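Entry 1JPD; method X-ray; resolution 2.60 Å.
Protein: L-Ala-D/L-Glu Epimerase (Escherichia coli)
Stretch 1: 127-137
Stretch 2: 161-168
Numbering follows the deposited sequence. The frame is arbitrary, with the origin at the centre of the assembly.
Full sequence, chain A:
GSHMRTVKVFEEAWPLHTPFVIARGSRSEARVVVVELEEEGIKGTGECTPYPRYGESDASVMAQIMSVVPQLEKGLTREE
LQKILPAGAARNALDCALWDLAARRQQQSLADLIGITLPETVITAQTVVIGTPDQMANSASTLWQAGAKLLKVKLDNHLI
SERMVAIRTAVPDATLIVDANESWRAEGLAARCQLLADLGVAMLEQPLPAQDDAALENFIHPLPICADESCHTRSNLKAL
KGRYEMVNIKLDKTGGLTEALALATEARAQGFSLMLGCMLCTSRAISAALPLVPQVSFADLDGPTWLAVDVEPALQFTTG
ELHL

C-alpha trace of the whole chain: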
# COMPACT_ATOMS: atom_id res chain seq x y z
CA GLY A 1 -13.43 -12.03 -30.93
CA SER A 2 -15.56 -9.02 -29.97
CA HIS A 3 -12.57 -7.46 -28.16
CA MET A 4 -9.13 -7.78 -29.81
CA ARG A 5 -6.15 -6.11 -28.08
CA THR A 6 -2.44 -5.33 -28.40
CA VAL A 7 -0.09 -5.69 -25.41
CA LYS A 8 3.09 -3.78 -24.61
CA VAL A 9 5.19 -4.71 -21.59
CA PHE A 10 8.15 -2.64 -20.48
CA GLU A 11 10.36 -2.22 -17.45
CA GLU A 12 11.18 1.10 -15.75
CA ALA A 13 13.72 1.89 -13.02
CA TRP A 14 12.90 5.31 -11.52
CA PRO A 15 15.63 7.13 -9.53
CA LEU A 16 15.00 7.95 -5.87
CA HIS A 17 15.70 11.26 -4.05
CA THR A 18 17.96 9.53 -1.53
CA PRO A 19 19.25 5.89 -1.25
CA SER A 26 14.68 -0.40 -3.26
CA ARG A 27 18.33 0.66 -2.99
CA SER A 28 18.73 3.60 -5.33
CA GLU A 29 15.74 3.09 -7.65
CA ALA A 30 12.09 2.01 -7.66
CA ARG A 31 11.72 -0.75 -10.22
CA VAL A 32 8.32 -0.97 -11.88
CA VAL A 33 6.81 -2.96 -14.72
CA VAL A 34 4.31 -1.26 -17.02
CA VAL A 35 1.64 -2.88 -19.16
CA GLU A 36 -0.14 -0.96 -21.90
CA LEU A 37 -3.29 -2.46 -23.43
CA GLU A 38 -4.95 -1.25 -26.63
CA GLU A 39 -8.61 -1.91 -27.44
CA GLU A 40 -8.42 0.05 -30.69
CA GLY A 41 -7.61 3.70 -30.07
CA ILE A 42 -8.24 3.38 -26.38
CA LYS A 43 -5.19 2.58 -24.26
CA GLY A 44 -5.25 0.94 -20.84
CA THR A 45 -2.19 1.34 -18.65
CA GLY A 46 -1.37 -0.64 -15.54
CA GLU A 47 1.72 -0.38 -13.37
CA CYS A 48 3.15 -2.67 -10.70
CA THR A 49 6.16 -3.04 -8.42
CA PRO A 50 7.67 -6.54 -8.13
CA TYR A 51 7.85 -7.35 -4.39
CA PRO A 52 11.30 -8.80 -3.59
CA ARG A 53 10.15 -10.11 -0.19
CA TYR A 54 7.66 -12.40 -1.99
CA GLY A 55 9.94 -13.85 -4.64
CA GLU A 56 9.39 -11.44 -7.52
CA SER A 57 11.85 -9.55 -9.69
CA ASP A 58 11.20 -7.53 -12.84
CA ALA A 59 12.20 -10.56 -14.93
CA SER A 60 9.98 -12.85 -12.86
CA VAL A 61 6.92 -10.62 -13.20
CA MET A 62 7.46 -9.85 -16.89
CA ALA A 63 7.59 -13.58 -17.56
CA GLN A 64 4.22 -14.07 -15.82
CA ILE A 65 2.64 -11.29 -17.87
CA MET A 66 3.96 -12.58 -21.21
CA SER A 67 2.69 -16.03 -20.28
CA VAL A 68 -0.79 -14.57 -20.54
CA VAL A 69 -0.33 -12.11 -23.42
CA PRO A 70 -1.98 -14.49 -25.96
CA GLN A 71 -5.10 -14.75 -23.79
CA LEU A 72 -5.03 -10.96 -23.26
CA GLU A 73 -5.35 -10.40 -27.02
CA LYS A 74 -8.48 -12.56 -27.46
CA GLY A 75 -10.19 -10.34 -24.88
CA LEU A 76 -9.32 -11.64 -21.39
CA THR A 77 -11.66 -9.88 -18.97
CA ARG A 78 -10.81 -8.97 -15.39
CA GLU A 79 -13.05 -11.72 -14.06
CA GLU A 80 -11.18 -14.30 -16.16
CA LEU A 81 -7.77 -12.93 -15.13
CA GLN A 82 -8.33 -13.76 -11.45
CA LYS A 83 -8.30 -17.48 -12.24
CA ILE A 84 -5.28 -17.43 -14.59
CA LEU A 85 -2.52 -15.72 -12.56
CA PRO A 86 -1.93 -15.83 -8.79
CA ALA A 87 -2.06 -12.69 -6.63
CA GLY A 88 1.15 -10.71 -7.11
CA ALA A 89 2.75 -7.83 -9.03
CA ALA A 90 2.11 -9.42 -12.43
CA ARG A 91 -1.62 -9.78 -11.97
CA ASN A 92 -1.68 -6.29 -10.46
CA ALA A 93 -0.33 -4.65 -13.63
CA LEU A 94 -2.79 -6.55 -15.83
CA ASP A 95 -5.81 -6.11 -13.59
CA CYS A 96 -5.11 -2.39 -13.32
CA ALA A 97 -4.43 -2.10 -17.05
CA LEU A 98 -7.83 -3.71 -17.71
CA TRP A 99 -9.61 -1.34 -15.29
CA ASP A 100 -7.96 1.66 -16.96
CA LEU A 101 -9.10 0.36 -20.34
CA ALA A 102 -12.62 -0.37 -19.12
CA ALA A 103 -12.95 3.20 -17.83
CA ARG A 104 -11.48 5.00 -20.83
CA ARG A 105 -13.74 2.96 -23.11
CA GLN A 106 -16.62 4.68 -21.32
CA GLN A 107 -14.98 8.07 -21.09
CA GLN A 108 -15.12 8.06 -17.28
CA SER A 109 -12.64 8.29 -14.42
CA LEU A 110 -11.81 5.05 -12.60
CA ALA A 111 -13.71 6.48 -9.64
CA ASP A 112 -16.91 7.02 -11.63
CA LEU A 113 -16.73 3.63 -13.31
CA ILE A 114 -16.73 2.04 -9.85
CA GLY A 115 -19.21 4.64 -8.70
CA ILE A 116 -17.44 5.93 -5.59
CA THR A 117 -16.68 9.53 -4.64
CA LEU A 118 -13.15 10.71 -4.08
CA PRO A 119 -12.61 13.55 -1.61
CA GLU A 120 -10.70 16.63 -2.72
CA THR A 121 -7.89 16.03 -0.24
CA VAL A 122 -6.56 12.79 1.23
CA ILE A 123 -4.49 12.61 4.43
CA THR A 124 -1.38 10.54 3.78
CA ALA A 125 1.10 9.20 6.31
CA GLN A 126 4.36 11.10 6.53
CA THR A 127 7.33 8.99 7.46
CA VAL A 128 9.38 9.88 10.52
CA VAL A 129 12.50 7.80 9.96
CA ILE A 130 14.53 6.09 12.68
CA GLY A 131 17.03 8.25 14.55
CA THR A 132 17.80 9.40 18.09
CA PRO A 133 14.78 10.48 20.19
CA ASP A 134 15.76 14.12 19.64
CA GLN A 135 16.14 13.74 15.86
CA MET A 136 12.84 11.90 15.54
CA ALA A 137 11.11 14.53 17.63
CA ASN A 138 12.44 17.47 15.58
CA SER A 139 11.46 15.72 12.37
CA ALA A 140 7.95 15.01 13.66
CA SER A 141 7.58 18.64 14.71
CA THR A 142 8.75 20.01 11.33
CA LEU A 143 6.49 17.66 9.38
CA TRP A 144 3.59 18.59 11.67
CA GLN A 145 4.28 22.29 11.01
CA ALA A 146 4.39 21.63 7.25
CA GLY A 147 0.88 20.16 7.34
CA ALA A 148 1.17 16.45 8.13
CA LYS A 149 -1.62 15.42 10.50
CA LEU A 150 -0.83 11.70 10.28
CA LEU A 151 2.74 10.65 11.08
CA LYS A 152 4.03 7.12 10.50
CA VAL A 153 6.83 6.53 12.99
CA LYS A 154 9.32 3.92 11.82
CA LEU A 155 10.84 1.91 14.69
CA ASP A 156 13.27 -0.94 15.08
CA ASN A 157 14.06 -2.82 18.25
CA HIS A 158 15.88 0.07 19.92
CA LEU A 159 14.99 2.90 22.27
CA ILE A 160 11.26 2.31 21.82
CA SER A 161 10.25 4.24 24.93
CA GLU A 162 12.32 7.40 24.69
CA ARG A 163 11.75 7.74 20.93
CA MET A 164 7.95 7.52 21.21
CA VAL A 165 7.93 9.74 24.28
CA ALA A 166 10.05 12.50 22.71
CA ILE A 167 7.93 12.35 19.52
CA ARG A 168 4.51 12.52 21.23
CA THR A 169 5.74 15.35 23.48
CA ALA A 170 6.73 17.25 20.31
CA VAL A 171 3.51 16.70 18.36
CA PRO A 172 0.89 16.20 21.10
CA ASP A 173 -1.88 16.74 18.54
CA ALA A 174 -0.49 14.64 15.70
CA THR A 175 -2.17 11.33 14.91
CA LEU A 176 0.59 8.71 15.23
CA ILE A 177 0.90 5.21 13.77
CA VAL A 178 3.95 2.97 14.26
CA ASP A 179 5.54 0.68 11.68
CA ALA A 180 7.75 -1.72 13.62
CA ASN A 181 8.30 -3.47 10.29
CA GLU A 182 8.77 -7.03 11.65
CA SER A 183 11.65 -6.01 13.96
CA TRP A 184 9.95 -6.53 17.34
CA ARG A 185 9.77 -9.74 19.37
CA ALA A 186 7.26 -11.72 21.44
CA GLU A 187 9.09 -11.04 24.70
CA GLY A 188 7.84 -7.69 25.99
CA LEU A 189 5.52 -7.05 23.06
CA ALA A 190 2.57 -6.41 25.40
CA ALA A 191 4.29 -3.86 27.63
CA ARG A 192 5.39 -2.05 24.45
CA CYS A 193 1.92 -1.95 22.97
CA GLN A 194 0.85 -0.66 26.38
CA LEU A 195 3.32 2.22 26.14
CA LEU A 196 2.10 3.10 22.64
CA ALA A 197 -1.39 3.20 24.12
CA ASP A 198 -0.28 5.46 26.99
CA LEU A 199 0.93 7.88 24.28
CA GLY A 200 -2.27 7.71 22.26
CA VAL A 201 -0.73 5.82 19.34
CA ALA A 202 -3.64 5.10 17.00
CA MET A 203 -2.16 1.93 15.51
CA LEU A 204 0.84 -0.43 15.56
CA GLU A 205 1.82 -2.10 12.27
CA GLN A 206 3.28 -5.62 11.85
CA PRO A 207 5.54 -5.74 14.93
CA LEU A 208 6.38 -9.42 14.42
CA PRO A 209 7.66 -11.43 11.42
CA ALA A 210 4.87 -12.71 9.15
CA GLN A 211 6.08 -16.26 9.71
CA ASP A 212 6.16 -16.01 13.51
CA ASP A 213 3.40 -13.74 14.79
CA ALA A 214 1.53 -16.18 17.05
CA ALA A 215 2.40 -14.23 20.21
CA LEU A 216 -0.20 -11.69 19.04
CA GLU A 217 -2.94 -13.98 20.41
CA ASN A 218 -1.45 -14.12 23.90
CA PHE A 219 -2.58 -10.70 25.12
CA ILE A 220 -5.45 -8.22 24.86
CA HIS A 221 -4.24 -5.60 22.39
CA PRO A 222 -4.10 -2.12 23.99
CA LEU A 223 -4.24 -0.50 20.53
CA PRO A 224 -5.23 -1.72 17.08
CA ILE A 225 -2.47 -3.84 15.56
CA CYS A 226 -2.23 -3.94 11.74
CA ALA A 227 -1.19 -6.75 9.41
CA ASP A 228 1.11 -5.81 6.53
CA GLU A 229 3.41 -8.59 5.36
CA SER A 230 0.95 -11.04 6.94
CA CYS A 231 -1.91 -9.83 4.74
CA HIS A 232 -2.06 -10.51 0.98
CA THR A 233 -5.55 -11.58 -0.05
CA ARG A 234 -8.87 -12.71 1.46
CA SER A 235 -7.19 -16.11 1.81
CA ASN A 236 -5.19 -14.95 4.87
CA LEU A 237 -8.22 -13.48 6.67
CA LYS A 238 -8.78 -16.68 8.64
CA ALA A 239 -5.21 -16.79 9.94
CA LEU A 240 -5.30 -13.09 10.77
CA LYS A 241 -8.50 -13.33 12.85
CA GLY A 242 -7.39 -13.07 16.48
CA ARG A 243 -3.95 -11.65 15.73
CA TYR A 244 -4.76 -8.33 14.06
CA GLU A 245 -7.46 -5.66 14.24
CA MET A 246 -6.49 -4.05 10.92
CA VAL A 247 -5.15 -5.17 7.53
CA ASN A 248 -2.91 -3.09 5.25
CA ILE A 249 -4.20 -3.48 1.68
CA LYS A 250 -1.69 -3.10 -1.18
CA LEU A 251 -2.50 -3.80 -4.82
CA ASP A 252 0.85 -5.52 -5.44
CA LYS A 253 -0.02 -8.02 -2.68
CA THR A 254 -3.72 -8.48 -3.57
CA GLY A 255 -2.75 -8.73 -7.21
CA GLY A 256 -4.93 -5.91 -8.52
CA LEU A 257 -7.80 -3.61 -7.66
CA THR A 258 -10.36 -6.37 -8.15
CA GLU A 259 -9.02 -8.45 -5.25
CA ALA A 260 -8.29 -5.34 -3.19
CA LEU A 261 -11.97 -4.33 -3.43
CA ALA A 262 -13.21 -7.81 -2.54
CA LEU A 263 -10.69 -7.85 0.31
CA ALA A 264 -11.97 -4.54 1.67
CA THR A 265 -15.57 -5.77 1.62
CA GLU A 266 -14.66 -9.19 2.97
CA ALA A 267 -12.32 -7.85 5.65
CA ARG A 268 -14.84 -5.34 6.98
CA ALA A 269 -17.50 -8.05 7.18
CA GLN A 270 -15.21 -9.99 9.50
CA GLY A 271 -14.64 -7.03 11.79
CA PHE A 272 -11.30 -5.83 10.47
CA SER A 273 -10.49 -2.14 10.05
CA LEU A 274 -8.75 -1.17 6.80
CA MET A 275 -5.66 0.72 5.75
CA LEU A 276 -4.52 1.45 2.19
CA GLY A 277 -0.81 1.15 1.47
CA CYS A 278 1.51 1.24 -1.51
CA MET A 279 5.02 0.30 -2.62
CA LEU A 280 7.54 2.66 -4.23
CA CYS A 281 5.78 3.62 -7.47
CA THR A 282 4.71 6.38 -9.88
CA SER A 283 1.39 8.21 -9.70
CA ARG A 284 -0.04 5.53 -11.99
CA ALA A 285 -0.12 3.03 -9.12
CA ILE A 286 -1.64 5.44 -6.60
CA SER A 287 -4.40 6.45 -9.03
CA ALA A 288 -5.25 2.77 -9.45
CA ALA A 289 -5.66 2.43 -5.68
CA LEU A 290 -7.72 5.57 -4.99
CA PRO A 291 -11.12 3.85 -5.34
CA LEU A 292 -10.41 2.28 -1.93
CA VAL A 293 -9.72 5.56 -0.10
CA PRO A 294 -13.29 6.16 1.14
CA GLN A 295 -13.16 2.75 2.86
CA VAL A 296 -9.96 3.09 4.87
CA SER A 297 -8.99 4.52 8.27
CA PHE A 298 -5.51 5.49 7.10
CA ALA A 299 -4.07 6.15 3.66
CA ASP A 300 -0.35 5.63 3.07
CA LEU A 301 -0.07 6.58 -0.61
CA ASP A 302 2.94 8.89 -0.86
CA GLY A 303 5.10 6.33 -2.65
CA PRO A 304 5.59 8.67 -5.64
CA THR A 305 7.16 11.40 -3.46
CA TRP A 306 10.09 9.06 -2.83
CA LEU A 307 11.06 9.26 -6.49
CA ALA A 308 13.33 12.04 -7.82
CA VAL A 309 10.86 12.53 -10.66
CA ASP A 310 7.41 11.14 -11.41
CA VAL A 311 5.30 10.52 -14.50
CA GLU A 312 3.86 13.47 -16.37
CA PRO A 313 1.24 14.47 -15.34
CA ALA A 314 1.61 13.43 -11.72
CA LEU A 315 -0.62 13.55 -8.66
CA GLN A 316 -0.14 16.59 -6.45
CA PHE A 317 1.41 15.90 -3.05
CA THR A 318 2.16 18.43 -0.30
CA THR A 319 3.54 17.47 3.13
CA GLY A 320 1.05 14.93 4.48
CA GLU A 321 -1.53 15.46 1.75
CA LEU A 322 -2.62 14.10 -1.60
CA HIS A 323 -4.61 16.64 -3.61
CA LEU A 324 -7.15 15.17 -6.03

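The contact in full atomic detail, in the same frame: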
# COMPACT_ATOMS: atom_id res chain seq x y z
N THR A 127 6.39 9.81 6.75
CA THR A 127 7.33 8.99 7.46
C THR A 127 8.28 9.79 8.34
O THR A 127 8.81 10.81 7.94
CB THR A 127 8.19 8.14 6.49
OG1 THR A 127 7.36 7.20 5.81
CG2 THR A 127 9.28 7.39 7.25
N VAL A 128 8.45 9.31 9.57
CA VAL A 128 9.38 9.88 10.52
C VAL A 128 10.36 8.72 10.61
O VAL A 128 10.07 7.70 11.23
CB VAL A 128 8.76 10.13 11.90
CG1 VAL A 128 9.84 10.60 12.86
CG2 VAL A 128 7.65 11.17 11.79
N VAL A 129 11.51 8.86 9.97
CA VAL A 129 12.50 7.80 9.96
C VAL A 129 13.23 7.61 11.28
O VAL A 129 13.29 8.52 12.11
CB VAL A 129 13.52 8.05 8.84
CG1 VAL A 129 12.80 8.21 7.50
CG2 VAL A 129 14.33 9.30 9.15
N ILE A 130 13.78 6.42 11.47
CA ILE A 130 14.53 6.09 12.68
C ILE A 130 15.69 7.06 12.91
O ILE A 130 16.33 7.52 11.96
CB ILE A 130 15.08 4.65 12.61
CG1 ILE A 130 13.91 3.65 12.58
CG2 ILE A 130 16.01 4.37 13.78
CD1 ILE A 130 14.34 2.19 12.65
N GLY A 131 15.95 7.36 14.17
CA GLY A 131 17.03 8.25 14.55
C GLY A 131 16.97 8.38 16.06
O GLY A 131 16.15 7.73 16.70
N THR A 132 17.83 9.21 16.64
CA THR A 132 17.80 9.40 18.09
C THR A 132 16.46 10.03 18.47
O THR A 132 15.78 10.65 17.63
CB THR A 132 18.91 10.34 18.56
OG1 THR A 132 18.56 11.70 18.24
CG2 THR A 132 20.24 9.98 17.89
N PRO A 133 16.05 9.90 19.74
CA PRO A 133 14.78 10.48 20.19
C PRO A 133 14.68 11.95 19.75
O PRO A 133 13.68 12.37 19.16
CB PRO A 133 14.86 10.32 21.70
CG PRO A 133 15.60 9.00 21.84
CD PRO A 133 16.71 9.14 20.82
N ASP A 134 15.73 12.71 20.03
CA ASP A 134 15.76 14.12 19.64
C ASP A 134 15.52 14.31 18.14
O ASP A 134 14.63 15.07 17.75
CB ASP A 134 17.12 14.73 20.00
CG ASP A 134 17.17 16.22 19.73
OD1 ASP A 134 18.22 16.71 19.26
OD2 ASP A 134 16.15 16.90 20.00
N GLN A 135 16.30 13.62 17.31
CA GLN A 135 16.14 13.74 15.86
C GLN A 135 14.73 13.38 15.41
O GLN A 135 14.14 14.08 14.59
CB GLN A 135 17.15 12.86 15.13
CG GLN A 135 18.59 13.15 15.50
CD GLN A 135 19.55 12.17 14.86
OE1 GLN A 135 19.29 10.97 14.82
NE2 GLN A 135 20.68 12.68 14.36
N MET A 136 14.18 12.29 15.94
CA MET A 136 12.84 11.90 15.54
C MET A 136 11.79 12.90 16.00
O MET A 136 10.78 13.11 15.32
CB MET A 136 12.50 10.51 16.08
CG MET A 136 13.45 9.44 15.57
SD MET A 136 12.94 7.79 16.03
CE MET A 136 11.56 7.58 14.86
N ALA A 137 12.05 13.55 17.13
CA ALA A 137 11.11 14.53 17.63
C ALA A 137 11.13 15.79 16.76
O ALA A 137 10.07 16.31 16.39
CB ALA A 137 11.44 14.88 19.09
N SER A 161 10.90 3.31 24.02
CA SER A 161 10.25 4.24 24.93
C SER A 161 10.64 5.69 24.74
O SER A 161 9.78 6.54 24.48
CB SER A 161 10.47 3.82 26.38
OG SER A 161 9.73 2.65 26.68
N GLU A 162 11.93 6.01 24.84
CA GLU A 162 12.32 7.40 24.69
C GLU A 162 11.91 7.99 23.34
O GLU A 162 11.39 9.11 23.28
CB GLU A 162 13.81 7.62 24.93
CG GLU A 162 14.12 9.10 25.18
CD GLU A 162 15.50 9.36 25.72
OE1 GLU A 162 16.23 8.38 26.02
OE2 GLU A 162 15.86 10.55 25.86
N ARG A 163 12.13 7.25 22.25
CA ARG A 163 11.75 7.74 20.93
C ARG A 163 10.28 8.16 20.88
O ARG A 163 9.96 9.30 20.53
CB ARG A 163 12.03 6.68 19.85
CG ARG A 163 13.49 6.52 19.49
CD ARG A 163 13.76 5.32 18.60
NE ARG A 163 15.14 5.33 18.11
CZ ARG A 163 15.72 4.35 17.43
NH1 ARG A 163 15.05 3.24 17.14
NH2 ARG A 163 16.97 4.49 17.01
N MET A 164 9.38 7.23 21.23
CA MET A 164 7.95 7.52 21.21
C MET A 164 7.57 8.63 22.19
O MET A 164 6.68 9.43 21.90
CB MET A 164 7.14 6.25 21.50
CG MET A 164 7.22 5.24 20.38
SD MET A 164 6.83 6.02 18.80
CE MET A 164 5.05 6.38 18.98
N VAL A 165 8.25 8.69 23.33
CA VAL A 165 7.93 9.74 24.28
C VAL A 165 8.34 11.10 23.72
O VAL A 165 7.51 12.02 23.69
CB VAL A 165 8.59 9.49 25.66
CG1 VAL A 165 8.59 10.77 26.51
CG2 VAL A 165 7.83 8.40 26.40
N ALA A 166 9.58 11.23 23.26
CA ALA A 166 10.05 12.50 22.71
C ALA A 166 9.20 12.96 21.52
O ALA A 166 8.93 14.15 21.37
CB ALA A 166 11.51 12.40 22.29
N ILE A 167 8.77 12.02 20.68
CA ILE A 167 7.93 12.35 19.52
C ILE A 167 6.54 12.87 19.94
O ILE A 167 6.12 13.95 19.50
CB ILE A 167 7.77 11.12 18.57
CG1 ILE A 167 9.10 10.85 17.86
CG2 ILE A 167 6.67 11.35 17.56
CD1 ILE A 167 9.15 9.52 17.11
N ARG A 168 5.83 12.11 20.77
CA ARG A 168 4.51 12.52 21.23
C ARG A 168 4.56 13.87 21.95
O ARG A 168 3.65 14.69 21.80
CB ARG A 168 3.88 11.47 22.15
CG ARG A 168 2.61 11.96 22.84
CD ARG A 168 1.61 12.48 21.81
NE ARG A 168 0.82 11.42 21.20
CZ ARG A 168 0.19 11.53 20.04
NH1 ARG A 168 0.25 12.66 19.35
NH2 ARG A 168 -0.53 10.51 19.58

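The centre of this contact is a close meeting of two helices, the first turn of the helix that begins at Pro133 and the helix that runs through 161-168. Their axes come within 8.0 Å and their N-to-C directions differ by 34°, so the chains run side by side in roughly the same sense. Two CA pairs mark the register: Pro133 CA lies 4.2 Å from Arg163 CA, and, one turn on, Ala137 CA lies 4.3 Å from Ile167 CA.

Small side chains lie between the helices at this point, and alanine suits it because a lone methyl lets the backbones stay close. Ala166 points its CB toward the first stretch, where it lies 4.0 Å from Pro133 CB and 4.0 Å from Ala137 CB. In addition, Ala137 CB sits 3.5 Å from Ala166 O, and Ala166 CB 3.8 Å from Pro133 O, so each methyl packs directly against the backbone of the other helix. Pro133 O also accepts from Ala137 N, at 2.9 Å, within its own helix.

Larger apolar groups fill the buried side. Ile167 leaves its backbone sideways, but its extended chain (chi1 m, chi2 t) brings CD1 to 3.6 Å from Met136 CB. The same CD1 lies 4.4 Å from CG1 of Val128, a looser contact that ties the end of the strand at 127-128 to the helix. Apolar side chains suit this place, since all three residues, Val128, Met136 and Ile167, are buried and their carbons meet with no polar group to satisfy.

Pro133 suits the first turn of a helix, where its lack of an amide hydrogen costs no helical bond. Its ring also spreads over the neighbouring helix, with CG 3.7 Å from Glu162 CG and 4.0 Å from Arg163 CG; the glutamate thus contributes its aliphatic portion here. Just before it, Thr132 caps the helix: its OG1 accepts from Gln135 N at 3.1 Å, while Gln135 OE1 accepts from Thr132 N at 2.9 Å, a reciprocal pair that secures the turn.

Arg163 carries the contact to its polar edge. Its nearly extended side chain passes Met136, whose SD is 3.7 Å from Arg163 CD, and reaches the loop before the helix. There Arg163 NE donates a weak hydrogen bond to Gly131 O, at 3.0 Å but with a bent angle of 122°. Ile130 CG2 and Gly131 N lie over one face of the guanidinium, the methyl 3.4 Å from Arg163 NH2. Arginine serves both needs, with methylenes for the apolar neighbours and a charged, planar end for the carbonyl; its NH1 is hydrogen-bonded elsewhere in the structure.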